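Local atomic coordinates of metallo-beta-lactamase domain-containing protein (Enterococcus faecalis, PDB entry 2AZ4), a protein that is of unknown function but carries a two-zinc metallo-beta-lactamase site and may, as family members do, bind RNA and act as an exonuclease. Residues 237-251 / 264-277. Sequence-based numbering, arbitrary orientation.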
loop_
_atom_site.group_PDB
_atom_site.type_symbol
_atom_site.label_atom_id
_atom_site.label_comp_id
_atom_site.label_asym_id
_atom_site.label_seq_id
_atom_site.Cartn_x
_atom_site.Cartn_y
_atom_site.Cartn_z
ATOM N N GLU A 237 9.280 -4.081 -12.611
ATOM C CA GLU A 237 9.850 -4.890 -11.525
ATOM C C GLU A 237 10.919 -5.882 -12.035
ATOM O O GLU A 237 11.987 -6.043 -11.426
ATOM C CB GLU A 237 8.746 -5.635 -10.767
ATOM C CG GLU A 237 7.858 -4.727 -9.937
ATOM C CD GLU A 237 8.409 -4.401 -8.543
ATOM O OE1 GLU A 237 9.497 -4.899 -8.160
ATOM O OE2 GLU A 237 7.722 -3.651 -7.815
ATOM N N GLU A 238 10.629 -6.534 -13.158
ATOM C CA GLU A 238 11.595 -7.417 -13.818
ATOM C C GLU A 238 12.887 -6.697 -14.202
ATOM O O GLU A 238 13.974 -7.244 -14.025
ATOM C CB GLU A 238 10.980 -8.074 -15.065
ATOM C CG GLU A 238 11.910 -9.094 -15.791
ATOM C CD GLU A 238 12.389 -10.254 -14.903
ATOM O OE1 GLU A 238 11.654 -10.642 -13.957
ATOM O OE2 GLU A 238 13.507 -10.789 -15.157
ATOM N N ASP A 239 12.747 -5.488 -14.753
ATOM C CA ASP A 239 13.872 -4.632 -15.091
ATOM C C ASP A 239 14.659 -4.260 -13.820
ATOM O O ASP A 239 15.889 -4.265 -13.826
ATOM C CB ASP A 239 13.372 -3.375 -15.814
ATOM C CG ASP A 239 14.504 -2.536 -16.408
ATOM O OD1 ASP A 239 15.441 -3.105 -16.994
ATOM O OD2 ASP A 239 14.468 -1.294 -16.296
ATOM N N LEU A 240 13.950 -3.940 -12.734
ATOM C CA LEU A 240 14.603 -3.650 -11.456
ATOM C C LEU A 240 15.553 -4.786 -11.023
ATOM O O LEU A 240 16.713 -4.527 -10.654
ATOM C CB LEU A 240 13.558 -3.375 -10.368
ATOM C CG LEU A 240 14.110 -2.835 -9.043
ATOM C CD1 LEU A 240 13.152 -1.830 -8.469
ATOM C CD2 LEU A 240 14.372 -3.980 -8.035
ATOM N N VAL A 241 15.074 -6.034 -11.071
ATOM C CA VAL A 241 15.902 -7.173 -10.611
ATOM C C VAL A 241 17.119 -7.440 -11.522
ATOM O O VAL A 241 18.184 -7.806 -11.021
ATOM C CB VAL A 241 15.093 -8.470 -10.375
ATOM C CG1 VAL A 241 16.024 -9.592 -9.867
ATOM C CG2 VAL A 241 14.034 -8.213 -9.330
ATOM N N GLN A 242 16.958 -7.241 -12.830
ATOM C CA GLN A 242 18.083 -7.360 -13.789
ATOM C C GLN A 242 19.178 -6.333 -13.516
ATOM O O GLN A 242 20.377 -6.648 -13.585
ATOM C CB GLN A 242 17.574 -7.238 -15.234
ATOM C CG GLN A 242 16.583 -8.384 -15.614
ATOM C CD GLN A 242 17.265 -9.734 -15.642
ATOM O OE1 GLN A 242 16.856 -10.665 -14.955
ATOM N NE2 GLN A 242 18.318 -9.840 -16.426
ATOM N N HIS A 243 18.764 -5.111 -13.177
ATOM C CA HIS A 243 19.694 -4.075 -12.736
ATOM C C HIS A 243 20.432 -4.487 -11.454
ATOM O O HIS A 243 21.654 -4.337 -11.360
ATOM C CB HIS A 243 18.964 -2.733 -12.545
ATOM C CG HIS A 243 18.841 -1.923 -13.798
ATOM N ND1 HIS A 243 19.933 -1.358 -14.426
ATOM C CD2 HIS A 243 17.755 -1.537 -14.513
ATOM C CE1 HIS A 243 19.530 -0.682 -15.488
ATOM N NE2 HIS A 243 18.213 -0.768 -15.561
ATOM N N LEU A 244 19.703 -5.025 -10.481
ATOM C CA LEU A 244 20.322 -5.553 -9.257
ATOM C C LEU A 244 21.358 -6.641 -9.576
ATOM O O LEU A 244 22.454 -6.628 -9.015
ATOM C CB LEU A 244 19.265 -6.083 -8.292
ATOM C CG LEU A 244 19.802 -6.531 -6.924
ATOM C CD1 LEU A 244 18.883 -6.053 -5.820
ATOM C CD2 LEU A 244 19.933 -8.063 -6.873
ATOM N N VAL A 245 21.009 -7.563 -10.480
ATOM C CA VAL A 245 21.939 -8.599 -10.937
ATOM C C VAL A 245 23.183 -7.962 -11.533
ATOM O O VAL A 245 24.306 -8.303 -11.138
ATOM C CB VAL A 245 21.317 -9.595 -11.971
ATOM C CG1 VAL A 245 22.412 -10.537 -12.526
ATOM C CG2 VAL A 245 20.184 -10.415 -11.360
ATOM N N ARG A 246 22.983 -7.053 -12.483
ATOM C CA ARG A 246 24.089 -6.303 -13.084
ATOM C C ARG A 246 24.978 -5.660 -12.005
ATOM O O ARG A 246 26.203 -5.782 -12.040
ATOM C CB ARG A 246 23.575 -5.208 -14.024
ATOM C CG ARG A 246 24.738 -4.351 -14.645
ATOM C CD ARG A 246 24.238 -3.220 -15.522
ATOM N NE ARG A 246 23.276 -2.376 -14.812
ATOM C CZ ARG A 246 23.590 -1.356 -14.010
ATOM N NH1 ARG A 246 24.860 -1.011 -13.799
ATOM N NH2 ARG A 246 22.619 -0.678 -13.410
ATOM N N LEU A 247 24.356 -4.985 -11.052
ATOM C CA LEU A 247 25.117 -4.329 -9.995
ATOM C C LEU A 247 25.968 -5.325 -9.193
ATOM O O LEU A 247 27.087 -4.986 -8.796
ATOM C CB LEU A 247 24.207 -3.497 -9.066
ATOM C CG LEU A 247 23.611 -2.194 -9.624
ATOM C CD1 LEU A 247 22.465 -1.705 -8.746
ATOM C CD2 LEU A 247 24.658 -1.100 -9.770
ATOM N N GLU A 248 25.441 -6.532 -8.957
ATOM C CA GLU A 248 26.210 -7.568 -8.274
ATOM C C GLU A 248 27.417 -8.044 -9.102
ATOM O O GLU A 248 28.538 -8.150 -8.591
ATOM C CB GLU A 248 25.318 -8.729 -7.860
ATOM C CG GLU A 248 24.329 -8.380 -6.730
ATOM C CD GLU A 248 23.665 -9.622 -6.137
ATOM O OE1 GLU A 248 24.271 -10.707 -6.147
ATOM O OE2 GLU A 248 22.537 -9.523 -5.643
ATOM N N LEU A 249 27.196 -8.275 -10.393
ATOM C CA LEU A 249 28.253 -8.796 -11.280
ATOM C C LEU A 249 29.344 -7.780 -11.564
ATOM O O LEU A 249 30.486 -8.142 -11.834
ATOM C CB LEU A 249 27.649 -9.314 -12.592
ATOM C CG LEU A 249 26.681 -10.492 -12.426
ATOM C CD1 LEU A 249 25.987 -10.871 -13.754
ATOM C CD2 LEU A 249 27.388 -11.672 -11.817
ATOM N N GLU A 250 28.999 -6.507 -11.494
ATOM C CA GLU A 250 29.993 -5.446 -11.644
ATOM C C GLU A 250 30.826 -5.287 -10.356
ATOM O O GLU A 250 31.864 -4.631 -10.377
ATOM C CB GLU A 250 29.307 -4.117 -11.942
ATOM C CG GLU A 250 28.581 -4.038 -13.278
ATOM C CD GLU A 250 27.915 -2.680 -13.492
ATOM O OE1 GLU A 250 27.820 -1.891 -12.526
ATOM O OE2 GLU A 250 27.484 -2.394 -14.632
ATOM N N ASN A 251 30.350 -5.849 -9.242
ATOM C CA ASN A 251 31.035 -5.697 -7.943
ATOM C C ASN A 251 31.262 -7.017 -7.193
ATOM O O ASN A 251 30.723 -7.207 -6.088
ATOM C CB ASN A 251 30.302 -4.682 -7.054
ATOM C CG ASN A 251 30.269 -3.283 -7.664
ATOM O OD1 ASN A 251 31.205 -2.505 -7.503
ATOM N ND2 ASN A 251 29.187 -2.966 -8.377
ATOM N N ASN A 264 6.156 -5.098 -0.362
ATOM C CA ASN A 264 6.532 -5.603 -1.700
ATOM C C ASN A 264 7.222 -6.956 -1.634
ATOM O O ASN A 264 8.400 -7.107 -1.995
ATOM C CB ASN A 264 7.400 -4.594 -2.474
ATOM C CG ASN A 264 7.311 -4.795 -3.965
ATOM O OD1 ASN A 264 6.947 -5.879 -4.440
ATOM N ND2 ASN A 264 7.638 -3.750 -4.724
ATOM N N VAL A 265 6.469 -7.962 -1.199
ATOM C CA VAL A 265 7.040 -9.272 -0.897
ATOM C C VAL A 265 7.580 -9.929 -2.166
ATOM O O VAL A 265 8.600 -10.605 -2.133
ATOM C CB VAL A 265 6.023 -10.198 -0.220
ATOM C CG1 VAL A 265 6.748 -11.347 0.439
ATOM C CG2 VAL A 265 5.259 -9.454 0.879
ATOM N N GLU A 266 6.900 -9.705 -3.288
ATOM C CA GLU A 266 7.327 -10.307 -4.552
ATOM C C GLU A 266 8.643 -9.773 -5.073
ATOM O O GLU A 266 9.357 -10.496 -5.760
ATOM C CB GLU A 266 6.258 -10.146 -5.626
ATOM C CG GLU A 266 5.190 -11.212 -5.610
ATOM C CD GLU A 266 4.423 -11.244 -6.927
ATOM O OE1 GLU A 266 4.929 -11.845 -7.905
ATOM O OE2 GLU A 266 3.343 -10.631 -6.987
ATOM N N ARG A 267 8.950 -8.504 -4.803
ATOM C CA ARG A 267 10.262 -7.983 -5.162
ATOM C C ARG A 267 11.341 -8.737 -4.374
ATOM O O ARG A 267 12.339 -9.162 -4.948
ATOM C CB ARG A 267 10.379 -6.467 -4.939
ATOM C CG ARG A 267 11.759 -5.911 -5.309
ATOM C CD ARG A 267 11.888 -4.379 -5.169
ATOM N NE ARG A 267 10.904 -3.659 -5.982
ATOM C CZ ARG A 267 10.731 -2.336 -5.947
ATOM N NH1 ARG A 267 11.504 -1.589 -5.165
ATOM N NH2 ARG A 267 9.784 -1.757 -6.688
ATOM N N PHE A 268 11.140 -8.915 -3.066
ATOM C CA PHE A 268 12.091 -9.719 -2.267
ATOM C C PHE A 268 12.231 -11.130 -2.809
ATOM O O PHE A 268 13.354 -11.602 -3.034
ATOM C CB PHE A 268 11.693 -9.737 -0.799
ATOM C CG PHE A 268 12.019 -8.470 -0.083
ATOM C CD1 PHE A 268 13.291 -8.292 0.508
ATOM C CD2 PHE A 268 11.083 -7.427 -0.009
ATOM C CE1 PHE A 268 13.608 -7.111 1.199
ATOM C CE2 PHE A 268 11.397 -6.227 0.671
ATOM C CZ PHE A 268 12.657 -6.068 1.283
ATOM N N ALA A 269 11.092 -11.776 -3.060
ATOM C CA ALA A 269 11.054 -13.090 -3.709
ATOM C C ALA A 269 11.846 -13.148 -5.010
ATOM O O ALA A 269 12.627 -14.093 -5.231
ATOM C CB ALA A 269 9.596 -13.562 -3.907
ATOM N N LYS A 270 11.664 -12.151 -5.878
ATOM C CA LYS A 270 12.408 -12.097 -7.153
ATOM C C LYS A 270 13.893 -11.893 -6.976
ATOM O O LYS A 270 14.713 -12.471 -7.716
ATOM C CB LYS A 270 11.869 -11.000 -8.087
ATOM C CG LYS A 270 10.413 -11.176 -8.477
ATOM C CD LYS A 270 10.218 -12.425 -9.367
ATOM C CE LYS A 270 8.772 -12.927 -9.349
ATOM N NZ LYS A 270 8.468 -13.795 -10.540
ATOM N N ILE A 271 14.260 -11.037 -6.029
ATOM C CA ILE A 271 15.671 -10.839 -5.730
ATOM C C ILE A 271 16.310 -12.176 -5.316
ATOM O O ILE A 271 17.358 -12.554 -5.840
ATOM C CB ILE A 271 15.892 -9.681 -4.690
ATOM C CG1 ILE A 271 15.568 -8.343 -5.354
ATOM C CG2 ILE A 271 17.335 -9.672 -4.158
ATOM C CD1 ILE A 271 15.329 -7.209 -4.375
ATOM N N ILE A 272 15.673 -12.882 -4.387
ATOM C CA ILE A 272 16.112 -14.213 -3.960
ATOM C C ILE A 272 16.266 -15.183 -5.144
ATOM O O ILE A 272 17.250 -15.934 -5.226
ATOM C CB ILE A 272 15.129 -14.770 -2.896
ATOM C CG1 ILE A 272 15.212 -13.918 -1.628
ATOM C CG2 ILE A 272 15.399 -16.235 -2.587
ATOM C CD1 ILE A 272 14.163 -14.254 -0.588
ATOM N N GLU A 273 15.305 -15.136 -6.069
ATOM C CA GLU A 273 15.277 -16.002 -7.265
ATOM C C GLU A 273 16.494 -15.763 -8.158
ATOM O O GLU A 273 17.125 -16.723 -8.613
ATOM C CB GLU A 273 13.971 -15.787 -8.054
ATOM C CG GLU A 273 13.710 -16.734 -9.238
ATOM C CD GLU A 273 12.648 -16.194 -10.220
ATOM O OE1 GLU A 273 11.725 -15.467 -9.776
ATOM O OE2 GLU A 273 12.733 -16.503 -11.447
ATOM N N LYS A 274 16.845 -14.496 -8.379
ATOM C CA LYS A 274 17.810 -14.151 -9.418
ATOM C C LYS A 274 19.201 -13.711 -8.927
ATOM O O LYS A 274 20.164 -13.719 -9.687
ATOM C CB LYS A 274 17.203 -13.086 -10.339
ATOM C CG LYS A 274 15.994 -13.592 -11.128
ATOM C CD LYS A 274 15.902 -12.931 -12.505
ATOM C CE LYS A 274 14.878 -13.618 -13.374
ATOM N NZ LYS A 274 13.493 -13.112 -13.132
ATOM N N SER A 275 19.294 -13.310 -7.661
ATOM C CA SER A 275 20.543 -12.794 -7.109
ATOM C C SER A 275 21.703 -13.794 -7.237
ATOM O O SER A 275 21.598 -14.921 -6.727
ATOM C CB SER A 275 20.329 -12.402 -5.636
ATOM O OG SER A 275 21.532 -11.918 -5.075
ATOM N N PRO A 276 22.801 -13.406 -7.939
ATOM C CA PRO A 276 23.953 -14.315 -8.022
ATOM C C PRO A 276 24.510 -14.664 -6.642
ATOM O O PRO A 276 24.873 -15.829 -6.413
ATOM C CB PRO A 276 24.991 -13.511 -8.817
ATOM C CG PRO A 276 24.200 -12.492 -9.569
ATOM C CD PRO A 276 23.049 -12.150 -8.676
ATOM N N ARG A 277 24.564 -13.678 -5.737
ATOM C CA ARG A 277 25.007 -13.922 -4.349
ATOM C C ARG A 277 23.850 -14.442 -3.520
ATOM O O ARG A 277 22.705 -14.038 -3.734
ATOM C CB ARG A 277 25.501 -12.634 -3.675
ATOM C CG ARG A 277 26.779 -12.053 -4.218
ATOM C CD ARG A 277 27.117 -10.822 -3.429
ATOM N NE ARG A 277 28.241 -10.082 -3.986
ATOM C CZ ARG A 277 29.038 -9.287 -3.274
ATOM N NH1 ARG A 277 28.831 -9.102 -1.968
ATOM N NH2 ARG A 277 30.038 -8.667 -3.871
HETATM O O HOH W 1 28.763 -9.969 -6.630
#
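Glu237 and Arg267 join the N-terminal ends of helices 237-249 and 265-274, which precede and follow strand 256-260 in sequence and lie side by side against a six-stranded parallel sheet. The helices run the same way at 42°, and their contact illustrates how a small apolar centre can be flanked by ionic pairs and closed by a loop beyond helix 265-274.

Among the ionic contacts, a bend at chi2 (-85°) turns the Glu237 carboxylate across toward Arg267, which grips it side-on, NE to OE1 at 2.9 Å and NH2 to OE2 at 3.0 Å. The guanidinium and carboxylate planes stand 47° apart; NH2 meets OE2 from above the carboxylate plane, while Asn264 ND2 reaches that oxygen on its syn side, from the opposite face, at 3.1 Å. Asp349 pairs with Arg267 NH1 and Arg191 with Glu237 OE2, binding this buried ionic cluster to its surroundings. Asn264, the N-cap of its helix, lies about 7 Å side chain to side chain from the zinc ligand His94. Lys274 is a knob among Glu238, Val241, Gln242 and Val245; its NZ forms a salt bridge with Glu238, 3.1 Å from OE2 on its syn lone pair.

In the apolar group, Leu240 CD1 lies over the centre of one Arg267 guanidinium face, 3.5 Å from CZ. Val241 lays CG2 against Lys270 CB, and Leu244 crosses Ile271 at about a right angle, with Leu329 of the sheet touching both. Val245 and Leu249 pack on Pro276 CG.

Hydrogen bonds hold the loop: Glu248 OE1 accepts Arg277 N at 3.0 Å nearly along its C-O axis, and OE2 lies 2.7 Å from Ser275 OG. Arg277 NH2 bonds to Arg254 O and weakly to Asn251 O, and one water accepts from Arg277 NE while donating to Glu248 O.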